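Local coordinates for superoxide dismutase (Acidilobus saccharovorans, PDB 4FFK), which is an iron superoxide dismutase, which catalyses the dismutation of superoxide to oxygen and hydrogen peroxide at an iron(III) site, at residues Pro33-Glu38 against Ala193-Ser198; Gly111-Ala116 against Ile203-Val208; Asp154-Gln159 against Thr169-Leu174. All coordinates share one frame; numbering follows the deposited sequence.

Contact 1: residues Pro33-Glu38 against Ala193-Ser198; sequences PIISAE and AKYVDS
Ile34 overlaps Ser198 with two methyls. Its CG2 lies 3.5 Å from CB of Ser198, and its CD1 reaches the backbone, 3.5 Å from Ser198 O near the end of helix 192-199. CG1 of Ile34 lies beside the backbone N (chi1 -64°), which puts CG2 anti to that N and against Ser198 CB. Trimming Ile34 to an alanine takes away all three atoms that meet Ser198 and would probably open a gap beside CB and O of the serine. The serine hydroxyl is engaged within its own helix: Ser198 OG bonds to Lys194 O at 2.8 Å. Ser198 N reaches the same oxygen at 3.1 Å from the other face of the carbonyl plane, so Lys194 O is held by two donors. One turn back, Tyr195 CE1 meets the tip of Ile35, whose CD1 sits 4.2 Å away at the edge of the ring, near its plane. The Tyr195 side chain lies about 7 Å from the iron, and its OH is hydrogen-bonded to Asp178 O, the backbone oxygen of a metal ligand, and to Tyr95 OH. The contact therefore joins the lead-in to helix 37-66, in the alpha-hairpin domain, to the C-terminal domain near the iron site. No hydrogen bond crosses between the segments; carbons and one backbone oxygen meet by van der Waals contact, so shape rather than bond direction sets the fit.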
ATOM      1  N   PRO A  33      -6.316 -20.617 -27.771  1.00 34.49           N
ATOM      2  CA  PRO A  33      -6.340 -19.216 -28.118  1.00 33.78           C
ATOM      3  C   PRO A  33      -6.585 -18.310 -26.878  1.00 32.48           C
ATOM      4  O   PRO A  33      -6.800 -17.121 -27.034  1.00 32.10           O
ATOM      5  CB  PRO A  33      -7.547 -19.138 -29.056  1.00 34.43           C
ATOM      6  CG  PRO A  33      -8.506 -20.138 -28.423  1.00 34.64           C
ATOM      7  CD  PRO A  33      -7.670 -21.223 -27.838  1.00 34.44           C
ATOM      8  N   ILE A  34      -6.540 -18.874 -25.667  1.00 31.44           N
ATOM      9  CA  ILE A  34      -6.915 -18.088 -24.462  1.00 29.21           C
ATOM     10  C   ILE A  34      -5.808 -17.120 -24.067  1.00 29.05           C
ATOM     11  O   ILE A  34      -6.062 -15.957 -23.809  1.00 27.03           O
ATOM     12  CB  ILE A  34      -7.305 -18.989 -23.299  1.00 30.52           C
ATOM     13  CG1 ILE A  34      -8.565 -19.769 -23.709  1.00 31.07           C
ATOM     14  CG2 ILE A  34      -7.641 -18.172 -22.065  1.00 27.17           C
ATOM     15  CD1 ILE A  34      -8.879 -20.894 -22.748  1.00 33.26           C
ATOM     16  N   ILE A  35      -4.600 -17.629 -24.057  1.00 27.92           N
ATOM     17  CA  ILE A  35      -3.467 -16.795 -23.845  1.00 28.16           C
ATOM     18  C   ILE A  35      -2.477 -17.073 -24.949  1.00 28.19           C
ATOM     19  O   ILE A  35      -2.110 -18.230 -25.155  1.00 30.47           O
ATOM     20  CB  ILE A  35      -2.819 -17.072 -22.498  1.00 27.84           C
ATOM     21  CG1 ILE A  35      -3.818 -16.809 -21.346  1.00 26.47           C
ATOM     22  CG2 ILE A  35      -1.501 -16.220 -22.367  1.00 29.66           C
ATOM     23  CD1 ILE A  35      -3.246 -17.181 -19.937  1.00 26.86           C
ATOM     24  N   SER A  36      -2.042 -15.999 -25.606  1.00 28.00           N
ATOM     25  CA  SER A  36      -1.197 -16.097 -26.775  1.00 28.06           C
ATOM     26  C   SER A  36       0.219 -16.506 -26.460  1.00 29.14           C
ATOM     27  O   SER A  36       0.728 -16.290 -25.369  1.00 27.09           O
ATOM     28  CB  SER A  36      -1.221 -14.826 -27.632  1.00 28.70           C
ATOM     29  OG  SER A  36      -0.601 -13.690 -27.044  1.00 28.16           O
ATOM     30  N   ALA A  37       0.855 -17.156 -27.436  1.00 28.40           N
ATOM     31  CA  ALA A  37       2.258 -17.400 -27.342  1.00 27.96           C
ATOM     32  C   ALA A  37       3.000 -16.123 -27.039  1.00 26.32           C
ATOM     33  O   ALA A  37       3.967 -16.179 -26.300  1.00 27.33           O
ATOM     34  CB  ALA A  37       2.805 -17.979 -28.684  1.00 28.17           C
ATOM     35  N   GLU A  38       2.593 -15.044 -27.689  1.00 25.89           N
ATOM     36  CA  GLU A  38       3.210 -13.760 -27.542  1.00 26.50           C
ATOM     37  C   GLU A  38       3.108 -13.322 -26.085  1.00 26.68           C
ATOM     38  O   GLU A  38       4.093 -12.939 -25.485  1.00 26.87           O
ATOM     39  CB  GLU A  38       2.549 -12.733 -28.412  1.00 27.63           C
ATOM     40  CG  GLU A  38       3.299 -11.410 -28.417  1.00 27.77           C
ATOM     41  CD  GLU A  38       2.639 -10.372 -29.194  1.00 26.99           C
ATOM     42  OE1 GLU A  38       1.699 -10.678 -29.941  1.00 32.96           O
ATOM     43  OE2 GLU A  38       3.029  -9.207 -29.097  1.00 28.59           O
ATOM     44  N   ALA A 193     -11.980  -8.790 -17.591  1.00 23.97           N
ATOM     45  CA  ALA A 193     -13.075  -9.694 -17.237  1.00 23.99           C
ATOM     46  C   ALA A 193     -13.113 -10.880 -18.217  1.00 24.25           C
ATOM     47  O   ALA A 193     -13.341 -12.040 -17.810  1.00 24.99           O
ATOM     48  CB  ALA A 193     -14.366  -8.969 -17.183  1.00 24.50           C
ATOM     49  N   LYS A 194     -12.907 -10.598 -19.508  1.00 25.05           N
ATOM     50  CA  LYS A 194     -13.061 -11.596 -20.524  1.00 25.35           C
ATOM     51  C   LYS A 194     -11.846 -12.501 -20.418  1.00 24.23           C
ATOM     52  O   LYS A 194     -11.933 -13.701 -20.536  1.00 25.81           O
ATOM     53  CB  LYS A 194     -13.120 -10.938 -21.908  1.00 26.22           C
ATOM     54  CG  LYS A 194     -13.080 -11.972 -23.011  1.00 27.66           C
ATOM     55  CD  LYS A 194     -13.185 -11.257 -24.352  1.00 36.63           C
ATOM     56  CE  LYS A 194     -12.795 -12.221 -25.462  1.00 42.23           C
ATOM     57  NZ  LYS A 194     -13.153 -11.648 -26.838  1.00 46.41           N
ATOM     58  N   TYR A 195     -10.692 -11.914 -20.075  1.00 23.72           N
ATOM     59  CA  TYR A 195      -9.561 -12.765 -19.716  1.00 21.69           C
ATOM     60  C   TYR A 195      -9.774 -13.719 -18.543  1.00 22.11           C
ATOM     61  O   TYR A 195      -9.510 -14.938 -18.646  1.00 22.98           O
ATOM     62  CB  TYR A 195      -8.346 -11.861 -19.499  1.00 23.10           C
ATOM     63  CG  TYR A 195      -7.266 -12.436 -18.655  1.00 23.24           C
ATOM     64  CD1 TYR A 195      -6.391 -13.411 -19.144  1.00 23.46           C
ATOM     65  CD2 TYR A 195      -7.089 -11.963 -17.348  1.00 22.24           C
ATOM     66  CE1 TYR A 195      -5.375 -13.896 -18.370  1.00 24.41           C
ATOM     67  CE2 TYR A 195      -6.093 -12.488 -16.553  1.00 21.74           C
ATOM     68  CZ  TYR A 195      -5.248 -13.416 -17.037  1.00 22.26           C
ATOM     69  OH  TYR A 195      -4.252 -13.876 -16.219  1.00 24.33           O
ATOM     70  N   VAL A 196     -10.249 -13.191 -17.424  1.00 22.90           N
ATOM     71  CA  VAL A 196     -10.433 -14.034 -16.250  1.00 22.69           C
ATOM     72  C   VAL A 196     -11.460 -15.156 -16.584  1.00 23.61           C
ATOM     73  O   VAL A 196     -11.265 -16.318 -16.259  1.00 23.94           O
ATOM     74  CB  VAL A 196     -10.939 -13.162 -15.113  1.00 23.06           C
ATOM     75  CG1 VAL A 196     -11.359 -14.046 -13.964  1.00 24.56           C
ATOM     76  CG2 VAL A 196      -9.748 -12.183 -14.710  1.00 24.37           C
ATOM     77  N   ASP A 197     -12.516 -14.752 -17.267  1.00 25.24           N
ATOM     78  CA  ASP A 197     -13.581 -15.708 -17.680  1.00 26.32           C
ATOM     79  C   ASP A 197     -13.007 -16.849 -18.483  1.00 26.68           C
ATOM     80  O   ASP A 197     -13.338 -18.011 -18.222  1.00 26.69           O
ATOM     81  CB  ASP A 197     -14.650 -14.975 -18.501  1.00 24.93           C
ATOM     82  CG  ASP A 197     -15.556 -14.140 -17.657  1.00 28.01           C
ATOM     83  OD1 ASP A 197     -15.498 -14.228 -16.409  1.00 26.92           O
ATOM     84  OD2 ASP A 197     -16.372 -13.387 -18.238  1.00 27.84           O
ATOM     85  N   SER A 198     -12.110 -16.561 -19.430  1.00 27.24           N
ATOM     86  CA  SER A 198     -11.527 -17.611 -20.262  1.00 27.68           C
ATOM     87  C   SER A 198     -10.444 -18.386 -19.548  1.00 28.91           C
ATOM     88  O   SER A 198     -10.210 -19.555 -19.808  1.00 28.44           O
ATOM     89  CB  SER A 198     -10.932 -17.055 -21.569  1.00 29.00           C
ATOM     90  OG  SER A 198     -11.682 -15.988 -22.094  1.00 33.40           O
TER

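Contact 2: residues Gly111-Ala116 against Ile203-Val208; sequences GAIGDA and INWDDV
Ile113 faces Trp205 and Val208 from helix 111-121, and its CB directs two branches at them. The CG2 methyl goes to Trp205, 4.2 Å from CE3 of the indole and 4.1 Å from Trp205 O; it comes at the ring obliquely. CG1, trans to the backbone N (chi1 -166°), meets CG1 of Val208 at 3.8 Å, and the two side chains cross at about a right angle. At the tip, CD1 of Ile113 turns to the sheet, 4.1 Å from Leu174 CD1 and equally far from Leu155 CD1. Ile203 CG2 covers one face of the Trp205 indole, 3.3 Å above the plane, over its centre. Glu209, one residue beyond Val208, adds a polar tie, its OE1 accepting from Ile113 N in the first turn of helix 111-121. Trp205 NE1 makes a weak hydrogen bond to Gly107 O in the loop before helix 111-121. No hydrogen bond joins the two segments themselves; their side-chain contacts are apolar. Two helices far apart in sequence thus meet at their N-terminal turns and close over an antiparallel sheet, as in the alpha/beta C-terminal domain of iron and manganese superoxide dismutases.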
ATOM      1  N   GLY A 111     -11.801 -34.572  -6.994  1.00 44.61           N
ATOM      2  CA  GLY A 111     -10.840 -34.851  -5.915  1.00 43.25           C
ATOM      3  C   GLY A 111     -11.106 -34.004  -4.668  1.00 42.39           C
ATOM      4  O   GLY A 111     -12.207 -33.432  -4.507  1.00 42.87           O
ATOM      5  N   ALA A 112     -10.105 -33.918  -3.788  1.00 40.97           N
ATOM      6  CA  ALA A 112     -10.291 -33.249  -2.507  1.00 40.15           C
ATOM      7  C   ALA A 112     -10.586 -31.747  -2.764  1.00 39.43           C
ATOM      8  O   ALA A 112     -11.464 -31.144  -2.113  1.00 40.00           O
ATOM      9  CB  ALA A 112      -9.076 -33.448  -1.616  1.00 39.81           C
ATOM     10  N   ILE A 113      -9.899 -31.186  -3.766  1.00 39.19           N
ATOM     11  CA  ILE A 113     -10.043 -29.743  -4.064  1.00 37.87           C
ATOM     12  C   ILE A 113     -11.461 -29.384  -4.489  1.00 37.48           C
ATOM     13  O   ILE A 113     -12.030 -28.460  -3.960  1.00 36.72           O
ATOM     14  CB  ILE A 113      -8.934 -29.176  -5.048  1.00 38.22           C
ATOM     15  CG1 ILE A 113      -8.935 -27.636  -5.019  1.00 36.70           C
ATOM     16  CG2 ILE A 113      -9.091 -29.640  -6.471  1.00 35.57           C
ATOM     17  CD1 ILE A 113      -8.642 -27.077  -3.724  1.00 39.58           C
ATOM     18  N   GLY A 114     -12.047 -30.174  -5.395  1.00 37.09           N
ATOM     19  CA  GLY A 114     -13.396 -29.971  -5.810  1.00 36.38           C
ATOM     20  C   GLY A 114     -14.336 -30.030  -4.636  1.00 35.65           C
ATOM     21  O   GLY A 114     -15.238 -29.219  -4.522  1.00 36.17           O
ATOM     22  N   ASP A 115     -14.138 -31.021  -3.768  1.00 36.63           N
ATOM     23  CA  ASP A 115     -14.964 -31.149  -2.566  1.00 36.60           C
ATOM     24  C   ASP A 115     -14.742 -29.986  -1.600  1.00 35.56           C
ATOM     25  O   ASP A 115     -15.681 -29.444  -0.982  1.00 35.77           O
ATOM     26  CB  ASP A 115     -14.616 -32.462  -1.868  1.00 37.59           C
ATOM     27  CG  ASP A 115     -15.155 -33.684  -2.618  1.00 38.70           C
ATOM     28  OD1 ASP A 115     -16.175 -33.549  -3.329  1.00 40.22           O
ATOM     29  OD2 ASP A 115     -14.544 -34.747  -2.472  1.00 43.74           O
ATOM     30  N   ALA A 116     -13.478 -29.619  -1.453  1.00 35.81           N
ATOM     31  CA  ALA A 116     -13.146 -28.480  -0.593  1.00 34.52           C
ATOM     32  C   ALA A 116     -13.832 -27.205  -1.113  1.00 33.70           C
ATOM     33  O   ALA A 116     -14.426 -26.449  -0.354  1.00 34.85           O
ATOM     34  CB  ALA A 116     -11.658 -28.331  -0.519  1.00 34.93           C
ATOM     35  N   ILE A 203      -7.260 -23.872 -16.392  1.00 30.33           N
ATOM     36  CA  ILE A 203      -6.818 -24.323 -15.063  1.00 30.20           C
ATOM     37  C   ILE A 203      -6.437 -25.785 -15.084  1.00 32.55           C
ATOM     38  O   ILE A 203      -7.228 -26.647 -15.498  1.00 32.66           O
ATOM     39  CB  ILE A 203      -7.839 -24.018 -13.951  1.00 31.31           C
ATOM     40  CG1 ILE A 203      -7.967 -22.512 -13.798  1.00 28.15           C
ATOM     41  CG2 ILE A 203      -7.361 -24.577 -12.598  1.00 30.41           C
ATOM     42  CD1 ILE A 203      -9.245 -22.077 -13.178  1.00 28.73           C
ATOM     43  N   ASN A 204      -5.194 -26.046 -14.718  1.00 32.19           N
ATOM     44  CA  ASN A 204      -4.790 -27.369 -14.348  1.00 34.10           C
ATOM     45  C   ASN A 204      -5.245 -27.725 -12.935  1.00 33.98           C
ATOM     46  O   ASN A 204      -4.538 -27.534 -11.929  1.00 34.79           O
ATOM     47  CB  ASN A 204      -3.312 -27.543 -14.569  1.00 33.72           C
ATOM     48  CG  ASN A 204      -2.877 -28.965 -14.341  1.00 34.14           C
ATOM     49  OD1 ASN A 204      -1.782 -29.318 -14.675  1.00 37.33           O
ATOM     50  ND2 ASN A 204      -3.720 -29.755 -13.710  1.00 32.72           N
ATOM     51  N   TRP A 205      -6.440 -28.285 -12.848  1.00 34.42           N
ATOM     52  CA  TRP A 205      -6.990 -28.646 -11.545  1.00 35.04           C
ATOM     53  C   TRP A 205      -6.241 -29.772 -10.810  1.00 35.71           C
ATOM     54  O   TRP A 205      -6.411 -29.947  -9.594  1.00 36.15           O
ATOM     55  CB  TRP A 205      -8.501 -28.913 -11.619  1.00 35.58           C
ATOM     56  CG  TRP A 205      -9.287 -27.678 -11.738  1.00 33.26           C
ATOM     57  CD1 TRP A 205      -9.932 -27.229 -12.851  1.00 36.57           C
ATOM     58  CD2 TRP A 205      -9.509 -26.689 -10.717  1.00 36.78           C
ATOM     59  NE1 TRP A 205     -10.565 -26.043 -12.586  1.00 35.25           N
ATOM     60  CE2 TRP A 205     -10.317 -25.679 -11.289  1.00 38.33           C
ATOM     61  CE3 TRP A 205      -9.084 -26.549  -9.379  1.00 38.23           C
ATOM     62  CZ2 TRP A 205     -10.711 -24.530 -10.578  1.00 36.43           C
ATOM     63  CZ3 TRP A 205      -9.517 -25.441  -8.657  1.00 34.79           C
ATOM     64  CH2 TRP A 205     -10.317 -24.441  -9.262  1.00 36.41           C
ATOM     65  N   ASP A 206      -5.430 -30.529 -11.535  1.00 36.37           N
ATOM     66  CA  ASP A 206      -4.627 -31.589 -10.924  1.00 36.33           C
ATOM     67  C   ASP A 206      -3.464 -30.969 -10.202  1.00 36.42           C
ATOM     68  O   ASP A 206      -3.109 -31.406  -9.088  1.00 36.00           O
ATOM     69  CB  ASP A 206      -4.061 -32.559 -11.961  1.00 37.82           C
ATOM     70  CG  ASP A 206      -5.146 -33.415 -12.619  1.00 38.77           C
ATOM     71  OD1 ASP A 206      -6.131 -33.801 -11.944  1.00 42.27           O
ATOM     72  OD2 ASP A 206      -5.003 -33.665 -13.821  1.00 43.65           O
ATOM     73  N   ASP A 207      -2.840 -30.002 -10.881  1.00 35.37           N
ATOM     74  CA  ASP A 207      -1.800 -29.197 -10.273  1.00 34.26           C
ATOM     75  C   ASP A 207      -2.310 -28.610  -8.947  1.00 32.91           C
ATOM     76  O   ASP A 207      -1.637 -28.746  -7.933  1.00 34.63           O
ATOM     77  CB  ASP A 207      -1.373 -28.072 -11.181  1.00 34.14           C
ATOM     78  CG  ASP A 207      -0.545 -27.054 -10.438  1.00 34.04           C
ATOM     79  OD1 ASP A 207       0.620 -27.327 -10.154  1.00 31.25           O
ATOM     80  OD2 ASP A 207      -1.119 -26.025 -10.056  1.00 31.55           O
ATOM     81  N   VAL A 208      -3.476 -27.975  -8.980  1.00 32.58           N
ATOM     82  CA  VAL A 208      -4.106 -27.356  -7.804  1.00 32.07           C
ATOM     83  C   VAL A 208      -4.390 -28.410  -6.715  1.00 33.95           C
ATOM     84  O   VAL A 208      -3.978 -28.303  -5.556  1.00 31.90           O
ATOM     85  CB  VAL A 208      -5.423 -26.622  -8.157  1.00 31.84           C
ATOM     86  CG1 VAL A 208      -6.092 -26.060  -6.937  1.00 29.76           C
ATOM     87  CG2 VAL A 208      -5.185 -25.500  -9.149  1.00 28.92           C
TER

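Contact 3: residues Asp154-Gln159 against Thr169-Leu174; sequences DLRILQ and TNLIPL
This is an apolar contact between the two outer strands of the three-stranded antiparallel sheet in the C-terminal alpha/beta domain of the iron/manganese superoxide dismutase fold. Strands 155-161 and 172-178 are not neighbours: strand 142-148 runs between them and takes the backbone hydrogen bonds, pairing Arg156 with Ala147 on one flank and Leu174 with Leu146 on the other. The touching parts run 100° apart end to end, and side chains meet across the middle strand at two places. On the helix-covered side, Leu155 CD2 meets Leu174 CD1 at 3.4 Å, tighter than usual for two methyls, with the side chains about perpendicular. Leu155 also touches Leu146 of the middle strand and Ala116 and Phe120 of helix 111-121. The second bridge passes over Ala147, where Leu158 packs. There Leu171 CD1 faces both methyls of Leu158, 3.9 Å from CD1 and 3.9 Å from CD2. Leu171 CD2 lies alongside the aliphatic start of Arg156, 4.3 Å from CG. Beyond this side stands the third subunit, another copy of the protein: its Leu59 packs on Arg156, and its Glu83 accepts a hydrogen bond from Gln159 N.

Arg156 leaves the leucines after CG. The bend at chi2 (-71°) carries its guanidinium back along its own strand to Asp154, whose CB covers one face of the group, and both terminal nitrogens turn to the same oxygen. NH2 reaches Asp154 OD2 weakly and also bonds to Lys17 O and Tyr19 OH of the third subunit, while Lys17 N of that subunit donates to OD2. NH1 makes the salt bridge, meeting the anti lone pair of Asp154 OD2 at 2.7 Å, the oxygen lying 26° out of the guanidinium plane.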
ATOM      1  N   ASP A 154      -9.791 -24.063   6.203  1.00 32.38           N
ATOM      2  CA  ASP A 154     -10.703 -23.426   5.216  1.00 31.02           C
ATOM      3  C   ASP A 154      -9.919 -22.986   3.968  1.00 30.49           C
ATOM      4  O   ASP A 154      -8.746 -22.628   4.059  1.00 29.43           O
ATOM      5  CB  ASP A 154     -11.419 -22.203   5.804  1.00 30.06           C
ATOM      6  CG  ASP A 154     -12.643 -22.550   6.680  1.00 31.41           C
ATOM      7  OD1 ASP A 154     -12.784 -23.721   7.098  1.00 36.22           O
ATOM      8  OD2 ASP A 154     -13.490 -21.677   6.937  1.00 29.21           O
ATOM      9  N   LEU A 155     -10.568 -23.075   2.802  1.00 29.25           N
ATOM     10  CA  LEU A 155     -10.107 -22.336   1.638  1.00 28.04           C
ATOM     11  C   LEU A 155     -10.458 -20.915   1.857  1.00 24.87           C
ATOM     12  O   LEU A 155     -11.464 -20.635   2.437  1.00 26.09           O
ATOM     13  CB  LEU A 155     -10.731 -22.882   0.339  1.00 26.55           C
ATOM     14  CG  LEU A 155     -10.251 -24.295  -0.013  1.00 26.84           C
ATOM     15  CD1 LEU A 155     -10.984 -24.756  -1.240  1.00 30.04           C
ATOM     16  CD2 LEU A 155      -8.747 -24.386  -0.317  1.00 27.86           C
ATOM     17  N   ARG A 156      -9.617 -19.991   1.367  1.00 25.18           N
ATOM     18  CA  ARG A 156      -9.934 -18.567   1.433  1.00 24.04           C
ATOM     19  C   ARG A 156      -9.567 -17.994   0.082  1.00 22.57           C
ATOM     20  O   ARG A 156      -8.582 -18.415  -0.509  1.00 22.62           O
ATOM     21  CB  ARG A 156      -9.051 -17.818   2.472  1.00 25.22           C
ATOM     22  CG  ARG A 156      -9.256 -18.230   3.906  1.00 25.97           C
ATOM     23  CD  ARG A 156     -10.600 -17.780   4.477  1.00 24.99           C
ATOM     24  NE  ARG A 156     -10.649 -18.187   5.893  1.00 28.25           N
ATOM     25  CZ  ARG A 156     -11.577 -18.962   6.438  1.00 28.36           C
ATOM     26  NH1 ARG A 156     -12.647 -19.358   5.751  1.00 25.97           N
ATOM     27  NH2 ARG A 156     -11.476 -19.269   7.719  1.00 26.15           N
ATOM     28  N   ILE A 157     -10.387 -17.086  -0.383  1.00 22.20           N
ATOM     29  CA  ILE A 157     -10.030 -16.312  -1.581  1.00 22.20           C
ATOM     30  C   ILE A 157      -9.278 -15.067  -1.120  1.00 20.16           C
ATOM     31  O   ILE A 157      -9.709 -14.347  -0.260  1.00 21.82           O
ATOM     32  CB  ILE A 157     -11.249 -15.949  -2.361  1.00 22.76           C
ATOM     33  CG1 ILE A 157     -11.839 -17.241  -2.957  1.00 22.48           C
ATOM     34  CG2 ILE A 157     -10.888 -14.913  -3.517  1.00 21.28           C
ATOM     35  CD1 ILE A 157     -13.139 -16.983  -3.764  1.00 25.67           C
ATOM     36  N   LEU A 158      -8.129 -14.840  -1.718  1.00 20.93           N
ATOM     37  CA  LEU A 158      -7.373 -13.625  -1.424  1.00 20.06           C
ATOM     38  C   LEU A 158      -7.299 -12.732  -2.645  1.00 20.53           C
ATOM     39  O   LEU A 158      -7.255 -13.203  -3.772  1.00 22.16           O
ATOM     40  CB  LEU A 158      -5.939 -14.008  -1.089  1.00 19.59           C
ATOM     41  CG  LEU A 158      -5.893 -15.173  -0.074  1.00 19.94           C
ATOM     42  CD1 LEU A 158      -4.429 -15.416   0.153  1.00 21.96           C
ATOM     43  CD2 LEU A 158      -6.621 -14.898   1.171  1.00 19.62           C
ATOM     44  N   GLN A 159      -7.144 -11.429  -2.396  1.00 20.48           N
ATOM     45  CA  GLN A 159      -6.549 -10.616  -3.439  1.00 19.44           C
ATOM     46  C   GLN A 159      -5.142 -10.280  -3.083  1.00 19.48           C
ATOM     47  O   GLN A 159      -4.774 -10.187  -1.905  1.00 18.71           O
ATOM     48  CB  GLN A 159      -7.269  -9.301  -3.547  1.00 20.12           C
ATOM     49  CG  GLN A 159      -8.696  -9.457  -4.090  1.00 19.02           C
ATOM     50  CD  GLN A 159      -9.296  -8.121  -4.324  1.00 20.15           C
ATOM     51  OE1 GLN A 159      -9.083  -7.218  -3.565  1.00 20.91           O
ATOM     52  NE2 GLN A 159     -10.077  -7.977  -5.407  1.00 20.99           N
ATOM     53  N   THR A 169       0.879 -13.564   5.167  1.00 22.92           N
ATOM     54  CA  THR A 169       1.592 -14.769   5.288  1.00 22.72           C
ATOM     55  C   THR A 169       0.689 -15.953   5.766  1.00 23.30           C
ATOM     56  O   THR A 169      -0.489 -15.785   5.984  1.00 22.05           O
ATOM     57  CB  THR A 169       2.785 -14.492   6.268  1.00 22.65           C
ATOM     58  OG1 THR A 169       3.709 -15.561   6.215  1.00 27.00           O
ATOM     59  CG2 THR A 169       2.343 -14.276   7.649  1.00 23.40           C
ATOM     60  N   ASN A 170       1.294 -17.129   5.818  1.00 22.65           N
ATOM     61  CA  ASN A 170       0.718 -18.346   6.402  1.00 24.70           C
ATOM     62  C   ASN A 170      -0.304 -19.037   5.494  1.00 26.63           C
ATOM     63  O   ASN A 170      -0.278 -20.264   5.303  1.00 26.78           O
ATOM     64  CB  ASN A 170       0.115 -18.103   7.765  1.00 24.93           C
ATOM     65  CG  ASN A 170       0.088 -19.412   8.598  1.00 25.92           C
ATOM     66  OD1 ASN A 170       1.074 -20.144   8.613  1.00 27.60           O
ATOM     67  ND2 ASN A 170      -1.045 -19.727   9.198  1.00 28.04           N
ATOM     68  N   LEU A 171      -1.211 -18.252   4.947  1.00 26.51           N
ATOM     69  CA  LEU A 171      -2.075 -18.740   3.848  1.00 26.76           C
ATOM     70  C   LEU A 171      -1.246 -19.363   2.762  1.00 25.72           C
ATOM     71  O   LEU A 171      -0.207 -18.829   2.349  1.00 25.19           O
ATOM     72  CB  LEU A 171      -2.888 -17.571   3.282  1.00 25.16           C
ATOM     73  CG  LEU A 171      -3.794 -17.008   4.342  1.00 26.28           C
ATOM     74  CD1 LEU A 171      -4.122 -15.533   4.070  1.00 25.17           C
ATOM     75  CD2 LEU A 171      -5.023 -17.920   4.451  1.00 28.03           C
ATOM     76  N   ILE A 172      -1.704 -20.514   2.256  1.00 25.44           N
ATOM     77  CA  ILE A 172      -0.990 -21.248   1.247  1.00 25.08           C
ATOM     78  C   ILE A 172      -1.750 -21.114  -0.075  1.00 25.39           C
ATOM     79  O   ILE A 172      -2.882 -21.572  -0.191  1.00 23.00           O
ATOM     80  CB  ILE A 172      -0.896 -22.755   1.639  1.00 26.14           C
ATOM     81  CG1 ILE A 172      -0.271 -22.867   3.059  1.00 28.59           C
ATOM     82  CG2 ILE A 172      -0.251 -23.620   0.517  1.00 27.92           C
ATOM     83  CD1 ILE A 172      -0.012 -24.294   3.530  1.00 27.89           C
ATOM     84  N   PRO A 173      -1.133 -20.446  -1.047  1.00 25.55           N
ATOM     85  CA  PRO A 173      -1.847 -20.197  -2.308  1.00 26.14           C
ATOM     86  C   PRO A 173      -1.892 -21.527  -3.041  1.00 26.05           C
ATOM     87  O   PRO A 173      -0.890 -22.209  -3.101  1.00 26.33           O
ATOM     88  CB  PRO A 173      -0.928 -19.230  -3.054  1.00 26.23           C
ATOM     89  CG  PRO A 173       0.499 -19.534  -2.435  1.00 30.14           C
ATOM     90  CD  PRO A 173       0.153 -19.735  -0.943  1.00 26.33           C
ATOM     91  N   LEU A 174      -3.044 -21.835  -3.602  1.00 26.18           N
ATOM     92  CA  LEU A 174      -3.185 -23.049  -4.387  1.00 26.28           C
ATOM     93  C   LEU A 174      -3.295 -22.733  -5.853  1.00 27.16           C
ATOM     94  O   LEU A 174      -2.778 -23.489  -6.707  1.00 27.21           O
ATOM     95  CB  LEU A 174      -4.446 -23.802  -3.973  1.00 27.63           C
ATOM     96  CG  LEU A 174      -4.514 -24.041  -2.463  1.00 28.24           C
ATOM     97  CD1 LEU A 174      -5.809 -24.713  -2.035  1.00 24.91           C
ATOM     98  CD2 LEU A 174      -3.313 -24.829  -2.054  1.00 29.37           C
TER

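All three contacts are buried, and none has a hydrogen bond between its segments, yet they serve different joints. Contact 1 links the two domains near the iron site and reaches toward the surface at the partly exposed Ser198; every touching residue of contacts 2 and 3 is buried. Contact 1 also stands apart, its nearest atoms about 6 Å from contact 2 and about 10 Å from contact 3. Contacts 2 and 3 belong to one continuous core, where Ala116 CB comes within 3.7 Å of Leu155 CD1. Polar groups differ from contact to contact: in contact 1 a serine is satisfied inside its helix; in contact 3 a salt bridge faces a neighbouring subunit, whereas no other chain touches contact 2.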